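PDB 4HXF: peptidase S9 prolyl oligopeptidase catalytic domain-containing protein from Pyrococcus horikoshii, which probably acts as a serine peptidase of the acylaminoacyl peptidase type, selecting its peptide substrates by assembling into a self-compartmentalizing hexamer. Local coordinates for residues H385-M391 with V413-N419; I359-L363 with F425-V429; K238-E242 with W506-E510. All blocks are in the same frame, centred on the assembly; numbering follows the deposited sequence.

Contact 1 (H385-M391 with V413-N419); sequences HGGPKGM and VNPRGSN. With Y3A (N-[(benzyloxy)carbonyl]glycyl-N-[(2S,3R)-4-chloro-3-hydroxy-1-phenylbutan-2-yl]glycinamide), chain B.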
loop_
_atom_site.group_PDB
_atom_site.type_symbol
_atom_site.label_atom_id
_atom_site.label_comp_id
_atom_site.label_asym_id
_atom_site.label_seq_id
_atom_site.Cartn_x
_atom_site.Cartn_y
_atom_site.Cartn_z
ATOM N N HIS A 385 -47.156 13.913 -5.487
ATOM C CA HIS A 385 -46.265 13.077 -6.300
ATOM C C HIS A 385 -45.644 13.884 -7.457
ATOM O O HIS A 385 -46.146 14.993 -7.867
ATOM C CB HIS A 385 -46.958 11.805 -6.899
ATOM C CG HIS A 385 -48.095 12.047 -7.877
ATOM N ND1 HIS A 385 -47.858 12.520 -9.173
ATOM C CD2 HIS A 385 -49.431 11.756 -7.785
ATOM C CE1 HIS A 385 -49.014 12.582 -9.802
ATOM N NE2 HIS A 385 -50.010 12.111 -8.994
ATOM N N GLY A 386 -44.557 13.306 -7.988
ATOM C CA GLY A 386 -43.855 13.934 -9.133
ATOM C C GLY A 386 -44.536 13.730 -10.501
ATOM O O GLY A 386 -45.673 13.151 -10.606
ATOM N N GLY A 387 -43.828 14.125 -11.539
ATOM C CA GLY A 387 -44.290 13.891 -12.840
ATOM C C GLY A 387 -44.272 15.147 -13.682
ATOM O O GLY A 387 -43.221 15.572 -14.085
ATOM N N PRO A 388 -45.432 15.678 -14.072
ATOM C CA PRO A 388 -46.735 15.553 -13.407
ATOM C C PRO A 388 -47.393 14.225 -13.634
ATOM O O PRO A 388 -48.261 13.891 -12.865
ATOM C CB PRO A 388 -47.620 16.689 -13.964
ATOM C CG PRO A 388 -46.849 17.290 -15.078
ATOM C CD PRO A 388 -45.388 16.886 -14.953
ATOM N N LYS A 389 -47.019 13.464 -14.652
ATOM C CA LYS A 389 -47.694 12.181 -14.940
ATOM C C LYS A 389 -47.060 11.029 -14.090
ATOM O O LYS A 389 -46.878 9.873 -14.565
ATOM C CB LYS A 389 -47.604 11.840 -16.435
ATOM C CG LYS A 389 -48.697 10.831 -16.880
ATOM C CD LYS A 389 -48.559 10.480 -18.358
ATOM C CE LYS A 389 -49.574 9.482 -18.745
ATOM N NZ LYS A 389 -49.390 8.917 -20.145
ATOM N N GLY A 390 -46.877 11.310 -12.792
ATOM C CA GLY A 390 -46.741 10.274 -11.787
ATOM C C GLY A 390 -48.065 9.749 -11.257
ATOM O O GLY A 390 -49.116 10.153 -11.731
ATOM N N MET A 391 -47.996 8.876 -10.256
ATOM C CA MET A 391 -49.234 8.320 -9.747
ATOM C C MET A 391 -49.004 7.808 -8.326
ATOM O O MET A 391 -48.010 7.078 -8.082
ATOM C CB MET A 391 -49.681 7.171 -10.635
ATOM C CG MET A 391 -51.108 6.665 -10.282
ATOM S SD MET A 391 -51.652 5.282 -11.269
ATOM C CE MET A 391 -50.604 4.005 -10.547
ATOM N N VAL A 413 -53.267 12.922 -3.151
ATOM C CA VAL A 413 -54.277 12.699 -4.196
ATOM C C VAL A 413 -53.596 12.508 -5.528
ATOM O O VAL A 413 -52.409 12.787 -5.702
ATOM C CB VAL A 413 -55.305 13.897 -4.281
ATOM C CG1 VAL A 413 -55.819 14.213 -2.812
ATOM C CG2 VAL A 413 -54.671 15.199 -4.984
ATOM N N ASN A 414 -54.425 12.112 -6.527
ATOM C CA ASN A 414 -53.953 12.115 -7.927
ATOM C C ASN A 414 -54.649 13.269 -8.675
ATOM O O ASN A 414 -55.796 13.126 -9.163
ATOM C CB ASN A 414 -54.251 10.771 -8.582
ATOM C CG ASN A 414 -53.228 9.701 -8.243
ATOM O OD1 ASN A 414 -52.042 10.026 -8.060
ATOM N ND2 ASN A 414 -53.643 8.390 -8.215
ATOM N N PRO A 415 -53.997 14.428 -8.755
ATOM C CA PRO A 415 -54.684 15.559 -9.436
ATOM C C PRO A 415 -54.686 15.300 -10.928
ATOM O O PRO A 415 -53.947 14.399 -11.436
ATOM C CB PRO A 415 -53.775 16.750 -9.135
ATOM C CG PRO A 415 -52.483 16.148 -8.808
ATOM C CD PRO A 415 -52.667 14.773 -8.192
ATOM N N ARG A 416 -55.457 16.060 -11.686
ATOM C CA ARG A 416 -55.305 16.002 -13.130
ATOM C C ARG A 416 -53.866 16.287 -13.541
ATOM O O ARG A 416 -53.081 16.976 -12.891
ATOM C CB ARG A 416 -56.288 17.006 -13.798
ATOM C CG ARG A 416 -55.851 18.516 -13.708
ATOM C CD ARG A 416 -57.050 19.412 -14.020
ATOM N NE ARG A 416 -58.026 19.301 -12.943
ATOM C CZ ARG A 416 -59.307 19.513 -13.039
ATOM N NH1 ARG A 416 -59.859 19.956 -14.179
ATOM N NH2 ARG A 416 -60.078 19.343 -12.007
ATOM N N GLY A 417 -53.501 15.515 -14.560
ATOM C CA GLY A 417 -52.126 15.362 -14.973
ATOM C C GLY A 417 -51.540 14.012 -14.568
ATOM O O GLY A 417 -50.542 13.589 -15.180
ATOM N N SER A 418 -52.066 13.346 -13.531
ATOM C CA SER A 418 -51.527 12.092 -13.045
ATOM C C SER A 418 -51.709 10.989 -14.073
ATOM O O SER A 418 -52.692 10.995 -14.908
ATOM C CB SER A 418 -52.214 11.661 -11.804
ATOM O OG SER A 418 -52.096 12.586 -10.702
ATOM N N ASN A 419 -50.848 10.011 -13.984
ATOM C CA ASN A 419 -51.110 8.704 -14.620
ATOM C C ASN A 419 -52.175 7.923 -13.927
ATOM O O ASN A 419 -52.545 8.205 -12.801
ATOM C CB ASN A 419 -49.803 7.862 -14.662
ATOM C CG ASN A 419 -49.682 7.049 -15.945
ATOM O OD1 ASN A 419 -50.675 6.805 -16.644
ATOM N ND2 ASN A 419 -48.441 6.703 -16.300
HETATM N N3 Y3A B . -40.364 11.976 -16.079
HETATM C CA3 Y3A B . -40.787 13.374 -15.870
HETATM C C3 Y3A B . -39.781 13.950 -14.868
HETATM O O3 Y3A B . -38.668 13.537 -14.613
HETATM C C4 Y3A B . -39.781 14.821 -11.581
HETATM O O4 Y3A B . -41.141 14.825 -11.339
HETATM C CA4 Y3A B . -39.534 15.578 -12.874
HETATM N N4 Y3A B . -40.432 14.956 -13.883
HETATM C CB4 Y3A B . -40.050 17.047 -12.910
HETATM C CG4 Y3A B . -39.801 17.740 -14.208
HETATM C CD1 Y3A B . -38.533 18.023 -14.739
HETATM C CD2 Y3A B . -40.887 18.216 -14.930
HETATM C CE1 Y3A B . -38.342 18.692 -15.934
HETATM C CE2 Y3A B . -40.715 18.882 -16.135
HETATM C CZ4 Y3A B . -39.469 19.090 -16.638
HETATM C C15 Y3A B . -38.895 13.538 -11.360
HETATM O O HOH W 1 -50.051 14.391 -5.880
HETATM O O HOH W 2 -46.348 7.294 -14.236
#
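H385 and S418 meet inside a buried network in which the histidine donates from both ring nitrogens. H385 NE2 reaches S418 OG at 2.7 Å, with the oxygen almost in the ring plane. ND1 is turned back to G386 O within its own loop (2.7 Å) and uses a lone pair of that carbonyl. A chi1 of 63° puts CG of H385 between its backbone N and carbonyl carbon and turns the ring toward residues 413-419, NE2 facing S418. S418 suits its place because its small hydroxyl takes the histidine bond and donates its own hydrogen bond to P415 O, which also accepts from S418 N. That carbonyl belongs to the type II turn P415 to S418, whose third position is G417, with backbone angles that call for glycine. Beside this core, N419 N donates to G390 O (2.8 Å), and M391 CG lies 3.3 Å from N419 O, a buried carbonyl oxygen with no polar partner in the model. The extended K389 chain passes N419, its CE 3.6 Å from N419 OD1, and a water joins K389 O to N419 ND2. K389 NZ is hydrogen-bonded to S241 O and H243 ND1, and N419 ND2 to OE1 of the magnesium ligand E263. After a cis peptide before P388, the inhibitor side follows: G387 N binds Y3A O4 at 2.8 Å, as an oxyanion hole would, and G387 O accepts from Y3A N4 (2.9 Å). The contact joins the loops after parallel strands 378-384 and 409-413, with helix 423-427 touching K389 and S418 and helix 436-451 packed on V413 and P415.

Contact 2 (I359-L363 with F425-V429); sequences IDLEL and FALRV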
loop_
_atom_site.group_PDB
_atom_site.type_symbol
_atom_site.label_atom_id
_atom_site.label_comp_id
_atom_site.label_asym_id
_atom_site.label_seq_id
_atom_site.Cartn_x
_atom_site.Cartn_y
_atom_site.Cartn_z
ATOM N N ILE A 359 -63.729 21.025 -9.223
ATOM C CA ILE A 359 -64.060 21.827 -10.421
ATOM C C ILE A 359 -65.088 20.920 -11.180
ATOM O O ILE A 359 -66.166 20.600 -10.630
ATOM C CB ILE A 359 -62.827 22.329 -11.233
ATOM C CG1 ILE A 359 -61.810 23.048 -10.310
ATOM C CG2 ILE A 359 -63.301 23.311 -12.366
ATOM C CD1 ILE A 359 -60.539 23.463 -11.066
ATOM N N ASP A 360 -64.669 20.427 -12.332
ATOM C CA ASP A 360 -65.404 19.587 -13.247
ATOM C C ASP A 360 -65.165 18.079 -13.099
ATOM O O ASP A 360 -65.747 17.340 -13.798
ATOM C CB ASP A 360 -65.104 20.040 -14.729
ATOM C CG ASP A 360 -63.605 20.034 -15.115
ATOM O OD1 ASP A 360 -62.744 20.146 -14.234
ATOM O OD2 ASP A 360 -63.314 19.972 -16.332
ATOM N N LEU A 361 -64.333 17.613 -12.150
ATOM C CA LEU A 361 -63.963 16.203 -12.121
ATOM C C LEU A 361 -64.251 15.625 -10.744
ATOM O O LEU A 361 -64.395 16.338 -9.802
ATOM C CB LEU A 361 -62.467 16.082 -12.372
ATOM C CG LEU A 361 -61.924 16.438 -13.778
ATOM C CD1 LEU A 361 -60.423 16.327 -13.885
ATOM C CD2 LEU A 361 -62.681 15.529 -14.780
ATOM N N GLU A 362 -64.291 14.314 -10.696
ATOM C CA GLU A 362 -64.251 13.529 -9.437
ATOM C C GLU A 362 -62.934 12.786 -9.398
ATOM O O GLU A 362 -62.522 12.190 -10.390
ATOM C CB GLU A 362 -65.477 12.613 -9.295
ATOM C CG GLU A 362 -65.525 11.893 -7.929
ATOM C CD GLU A 362 -66.793 11.064 -7.711
ATOM O OE1 GLU A 362 -66.662 9.818 -7.626
ATOM O OE2 GLU A 362 -67.880 11.667 -7.789
ATOM N N LEU A 363 -62.174 12.883 -8.282
ATOM C CA LEU A 363 -60.772 12.397 -8.218
ATOM C C LEU A 363 -60.593 11.470 -7.025
ATOM O O LEU A 363 -61.456 11.411 -6.096
ATOM C CB LEU A 363 -59.824 13.621 -7.982
ATOM C CG LEU A 363 -59.859 14.744 -9.012
ATOM C CD1 LEU A 363 -58.727 15.771 -8.684
ATOM C CD2 LEU A 363 -59.637 14.247 -10.359
ATOM N N PHE A 425 -57.252 13.072 -19.139
ATOM C CA PHE A 425 -56.987 13.497 -17.717
ATOM C C PHE A 425 -55.547 13.839 -17.514
ATOM O O PHE A 425 -55.197 14.867 -16.851
ATOM C CB PHE A 425 -57.418 12.360 -16.787
ATOM C CG PHE A 425 -57.210 12.635 -15.305
ATOM C CD1 PHE A 425 -58.226 13.176 -14.571
ATOM C CD2 PHE A 425 -56.094 12.215 -14.657
ATOM C CE1 PHE A 425 -58.098 13.409 -13.199
ATOM C CE2 PHE A 425 -56.011 12.374 -13.308
ATOM C CZ PHE A 425 -56.978 12.952 -12.591
ATOM N N ALA A 426 -54.654 13.008 -18.112
ATOM C CA ALA A 426 -53.219 13.353 -18.090
ATOM C C ALA A 426 -52.844 14.618 -18.812
ATOM O O ALA A 426 -52.059 15.431 -18.337
ATOM C CB ALA A 426 -52.404 12.189 -18.640
ATOM N N LEU A 427 -53.456 14.843 -19.950
ATOM C CA LEU A 427 -53.106 15.982 -20.799
ATOM C C LEU A 427 -53.661 17.306 -20.311
ATOM O O LEU A 427 -53.211 18.369 -20.737
ATOM C CB LEU A 427 -53.539 15.723 -22.226
ATOM C CG LEU A 427 -52.839 14.496 -22.875
ATOM C CD1 LEU A 427 -53.298 14.313 -24.313
ATOM C CD2 LEU A 427 -51.269 14.568 -22.835
ATOM N N ARG A 428 -54.590 17.229 -19.384
ATOM C CA ARG A 428 -55.172 18.486 -18.852
ATOM C C ARG A 428 -54.139 19.448 -18.242
ATOM O O ARG A 428 -54.469 20.639 -18.157
ATOM C CB ARG A 428 -56.217 18.179 -17.719
ATOM C CG ARG A 428 -57.521 17.767 -18.301
ATOM C CD ARG A 428 -58.472 17.319 -17.268
ATOM N NE ARG A 428 -59.841 16.923 -17.690
ATOM C CZ ARG A 428 -60.895 17.736 -17.686
ATOM N NH1 ARG A 428 -60.814 19.036 -17.428
ATOM N NH2 ARG A 428 -62.047 17.258 -17.971
ATOM N N VAL A 429 -53.034 18.932 -17.719
ATOM C CA VAL A 429 -52.039 19.716 -16.992
ATOM C C VAL A 429 -51.203 20.554 -17.950
ATOM O O VAL A 429 -50.575 21.511 -17.524
ATOM C CB VAL A 429 -51.154 18.857 -16.022
ATOM C CG1 VAL A 429 -50.188 17.966 -16.860
ATOM C CG2 VAL A 429 -50.401 19.777 -15.030
HETATM O O HOH W 3 -64.759 18.028 -17.622
#
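R428 approaches D360 and L361 from the opposite direction, with an arm that is greasy along its shaft and charged at its end. From CB, chi1 of -80° places CG anti to the carbonyl carbon, and the chain then runs extended as far as NE. CD comes 4.0 Å from L361 CD1, and NE passes the same methyl at 3.9 Å. Beyond NE, a chi4 of -95° turns the guanidinium across the chain, so that L361 covers one of its faces and CD2 of the leucine stands 3.7 Å from NH2. NH1 closes the salt bridge to D360 OD2 at 2.9 Å, arriving on the syn side of the carboxylate, whose plane is steeply turned (75°) against the guanidinium. Water 3 links NH2 to that same OD2. Deeper in, the CE1 corner of the F425 ring is met by both leucines: L363 CD2 at the ring edge, 3.3 Å from F425 CE1 and tightly packed, and L361 CD1 obliquely. D360 also holds R416 through OD1, so its two oxygens serve two arginines whose NH1 atoms come close. D360 probably offsets part of both arginine charges, R416 having D440 as well, and an apolar layer of leucine and phenylalanine backs the ion pair.

Contact 3 (K238-E242 with W506-E510); sequences KYVSE and WFDKE. With Y3A (N-[(benzyloxy)carbonyl]glycyl-N-[(2S,3R)-4-chloro-3-hydroxy-1-phenylbutan-2-yl]glycinamide), chain B.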
loop_
_atom_site.group_PDB
_atom_site.type_symbol
_atom_site.label_atom_id
_atom_site.label_comp_id
_atom_site.label_asym_id
_atom_site.label_seq_id
_atom_site.Cartn_x
_atom_site.Cartn_y
_atom_site.Cartn_z
ATOM N N LYS A 238 -48.568 13.235 -30.648
ATOM C CA LYS A 238 -48.403 14.691 -30.545
ATOM C C LYS A 238 -47.757 15.163 -29.289
ATOM O O LYS A 238 -47.088 16.208 -29.262
ATOM C CB LYS A 238 -49.755 15.398 -30.675
ATOM C CG LYS A 238 -50.386 15.110 -32.038
ATOM C CD LYS A 238 -51.599 15.941 -32.264
ATOM C CE LYS A 238 -52.063 15.485 -33.681
ATOM N NZ LYS A 238 -53.053 16.380 -34.311
ATOM N N TYR A 239 -48.040 14.458 -28.162
ATOM C CA TYR A 239 -47.406 14.779 -26.868
ATOM C C TYR A 239 -46.711 13.557 -26.315
ATOM O O TYR A 239 -47.343 12.455 -26.407
ATOM C CB TYR A 239 -48.503 15.153 -25.852
ATOM C CG TYR A 239 -49.365 16.320 -26.422
ATOM C CD1 TYR A 239 -48.890 17.586 -26.424
ATOM C CD2 TYR A 239 -50.592 16.077 -27.008
ATOM C CE1 TYR A 239 -49.608 18.668 -26.972
ATOM C CE2 TYR A 239 -51.358 17.103 -27.536
ATOM C CZ TYR A 239 -50.835 18.382 -27.557
ATOM O OH TYR A 239 -51.546 19.450 -28.142
ATOM N N VAL A 240 -45.565 13.728 -25.702
ATOM C CA VAL A 240 -44.852 12.612 -25.108
ATOM C C VAL A 240 -45.720 12.070 -23.991
ATOM O O VAL A 240 -45.732 10.875 -23.671
ATOM C CB VAL A 240 -43.499 13.129 -24.594
ATOM C CG1 VAL A 240 -42.823 12.075 -23.775
ATOM C CG2 VAL A 240 -42.603 13.489 -25.821
ATOM N N SER A 241 -46.492 12.974 -23.369
ATOM C CA SER A 241 -47.425 12.598 -22.246
ATOM C C SER A 241 -48.611 11.713 -22.623
ATOM O O SER A 241 -49.335 11.279 -21.705
ATOM C CB SER A 241 -47.927 13.842 -21.529
ATOM O OG SER A 241 -46.780 14.660 -21.033
ATOM N N GLU A 242 -48.882 11.526 -23.908
ATOM C CA GLU A 242 -49.910 10.571 -24.348
ATOM C C GLU A 242 -49.622 9.195 -23.788
ATOM O O GLU A 242 -48.438 8.865 -23.602
ATOM C CB GLU A 242 -50.033 10.530 -25.899
ATOM C CG GLU A 242 -50.671 11.716 -26.532
ATOM C CD GLU A 242 -50.475 11.558 -28.071
ATOM O OE1 GLU A 242 -50.795 10.466 -28.622
ATOM O OE2 GLU A 242 -50.262 12.550 -28.649
ATOM N N TRP A 506 -37.251 19.738 -24.953
ATOM C CA TRP A 506 -38.502 19.236 -25.525
ATOM C C TRP A 506 -39.573 19.103 -24.503
ATOM O O TRP A 506 -40.708 19.472 -24.810
ATOM C CB TRP A 506 -38.185 17.927 -26.265
ATOM C CG TRP A 506 -37.446 16.941 -25.448
ATOM C CD1 TRP A 506 -36.088 16.783 -25.338
ATOM C CD2 TRP A 506 -38.026 15.938 -24.646
ATOM N NE1 TRP A 506 -35.806 15.750 -24.473
ATOM C CE2 TRP A 506 -36.892 15.199 -24.049
ATOM C CE3 TRP A 506 -39.356 15.548 -24.343
ATOM C CZ2 TRP A 506 -37.087 14.191 -23.210
ATOM C CZ3 TRP A 506 -39.524 14.507 -23.469
ATOM C CH2 TRP A 506 -38.410 13.860 -22.904
ATOM N N PHE A 507 -39.295 18.674 -23.280
ATOM C CA PHE A 507 -40.359 18.435 -22.355
ATOM C C PHE A 507 -40.999 19.721 -21.810
ATOM O O PHE A 507 -42.219 19.757 -21.703
ATOM C CB PHE A 507 -39.949 17.551 -21.216
ATOM C CG PHE A 507 -41.117 16.913 -20.455
ATOM C CD1 PHE A 507 -42.145 16.221 -21.163
ATOM C CD2 PHE A 507 -41.222 17.050 -19.118
ATOM C CE1 PHE A 507 -43.218 15.680 -20.454
ATOM C CE2 PHE A 507 -42.269 16.476 -18.388
ATOM C CZ PHE A 507 -43.272 15.798 -19.069
ATOM N N ASP A 508 -40.225 20.750 -21.511
ATOM C CA ASP A 508 -40.820 21.984 -21.046
ATOM C C ASP A 508 -41.700 22.610 -22.134
ATOM O O ASP A 508 -42.709 23.248 -21.830
ATOM C CB ASP A 508 -39.760 23.036 -20.587
ATOM C CG ASP A 508 -39.216 22.800 -19.208
ATOM O OD1 ASP A 508 -38.639 21.797 -18.953
ATOM O OD2 ASP A 508 -39.357 23.757 -18.471
ATOM N N LYS A 509 -41.301 22.471 -23.387
ATOM C CA LYS A 509 -42.144 22.994 -24.535
ATOM C C LYS A 509 -43.569 22.423 -24.450
ATOM O O LYS A 509 -44.552 23.136 -24.779
ATOM C CB LYS A 509 -41.527 22.797 -25.909
ATOM C CG LYS A 509 -40.334 23.752 -26.143
ATOM C CD LYS A 509 -39.840 23.685 -27.567
ATOM C CE LYS A 509 -38.584 24.540 -27.791
ATOM N NZ LYS A 509 -37.955 24.296 -29.117
ATOM N N GLU A 510 -43.627 21.166 -24.077
ATOM C CA GLU A 510 -44.891 20.451 -23.976
ATOM C C GLU A 510 -45.653 20.798 -22.688
ATOM O O GLU A 510 -46.831 21.141 -22.714
ATOM C CB GLU A 510 -44.591 18.958 -24.003
ATOM C CG GLU A 510 -45.810 18.075 -23.761
ATOM C CD GLU A 510 -45.584 16.624 -24.121
ATOM O OE1 GLU A 510 -46.239 15.835 -23.364
ATOM O OE2 GLU A 510 -45.018 16.386 -25.242
HETATM N N3 Y3A B . -40.364 11.976 -16.079
HETATM C CA3 Y3A B . -40.787 13.374 -15.870
HETATM C C3 Y3A B . -39.781 13.950 -14.868
HETATM O O3 Y3A B . -38.668 13.537 -14.613
HETATM C C4 Y3A B . -39.781 14.821 -11.581
HETATM O O4 Y3A B . -41.141 14.825 -11.339
HETATM C CA4 Y3A B . -39.534 15.578 -12.874
HETATM N N4 Y3A B . -40.432 14.956 -13.883
HETATM C CB4 Y3A B . -40.050 17.047 -12.910
HETATM C CG4 Y3A B . -39.801 17.740 -14.208
HETATM C CD1 Y3A B . -38.533 18.023 -14.739
HETATM C CD2 Y3A B . -40.887 18.216 -14.930
HETATM C CE1 Y3A B . -38.342 18.692 -15.934
HETATM C CE2 Y3A B . -40.715 18.882 -16.135
HETATM C CZ4 Y3A B . -39.469 19.090 -16.638
HETATM C C15 Y3A B . -38.895 13.538 -11.360
#
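E510 sends its carboxylate into the turn Y239 to E242, where it takes up two successive backbone N-H groups. CG stands anti to the backbone N (chi1 174°), and the extended chain beyond carries OE2 to V240 N at 2.8 Å and OE1 to S241 N at 2.9 Å, each on a syn lone pair. S241 adds a third bond: with OG anti to its carbonyl carbon (chi1 -56°), the hydroxyl meets OE1 nearly head-on at 2.7 Å. Glutamate suits the site because both its oxygens can accept and its extended chain is long enough to carry them from the helix to the turn. Were an alanine here, the N-H groups of V240 and S241 and the serine hydroxyl would probably lose their acceptor, leaving this turn less firmly tied to the helix. The Y239 ring presents its edge to E510 CG. V240 CG2 lies 4.0 Å from W506 CZ3. F507 reaches from the turn to the inhibitor: its ring edge meets S241 OG, and F507 CD2 lies 3.5 Å from Y3A CE2. The turn lies between the propeller strands 229-232 and 245-249, and ties them to helix 504-511 of the hydrolase domain, while helix 423-427 touches Y239 and S241 through L427.

Contacts 1 and 3 touch the inhibitor Y3A, contact 1 at its backbone-like atoms and contact 3 at its phenyl group; contact 2 adjoins contact 1. Along the chain, contact 1 is nested inside the loop closed by contact 2, and both lie inside that closed by contact 3. Contacts 1 and 2, with centres about 10 Å apart, are joined by the salt bridge of R416 NH1 with D360 OD1 (2.9 Å) and, separately, by a probable backbone bond from G417 N to F425 O. K389 NZ and S241 O, 2.8 Å apart, link contact 1 to contact 3 across about 15 Å between centres. The centres of contacts 2 and 3 are about 18 Å apart.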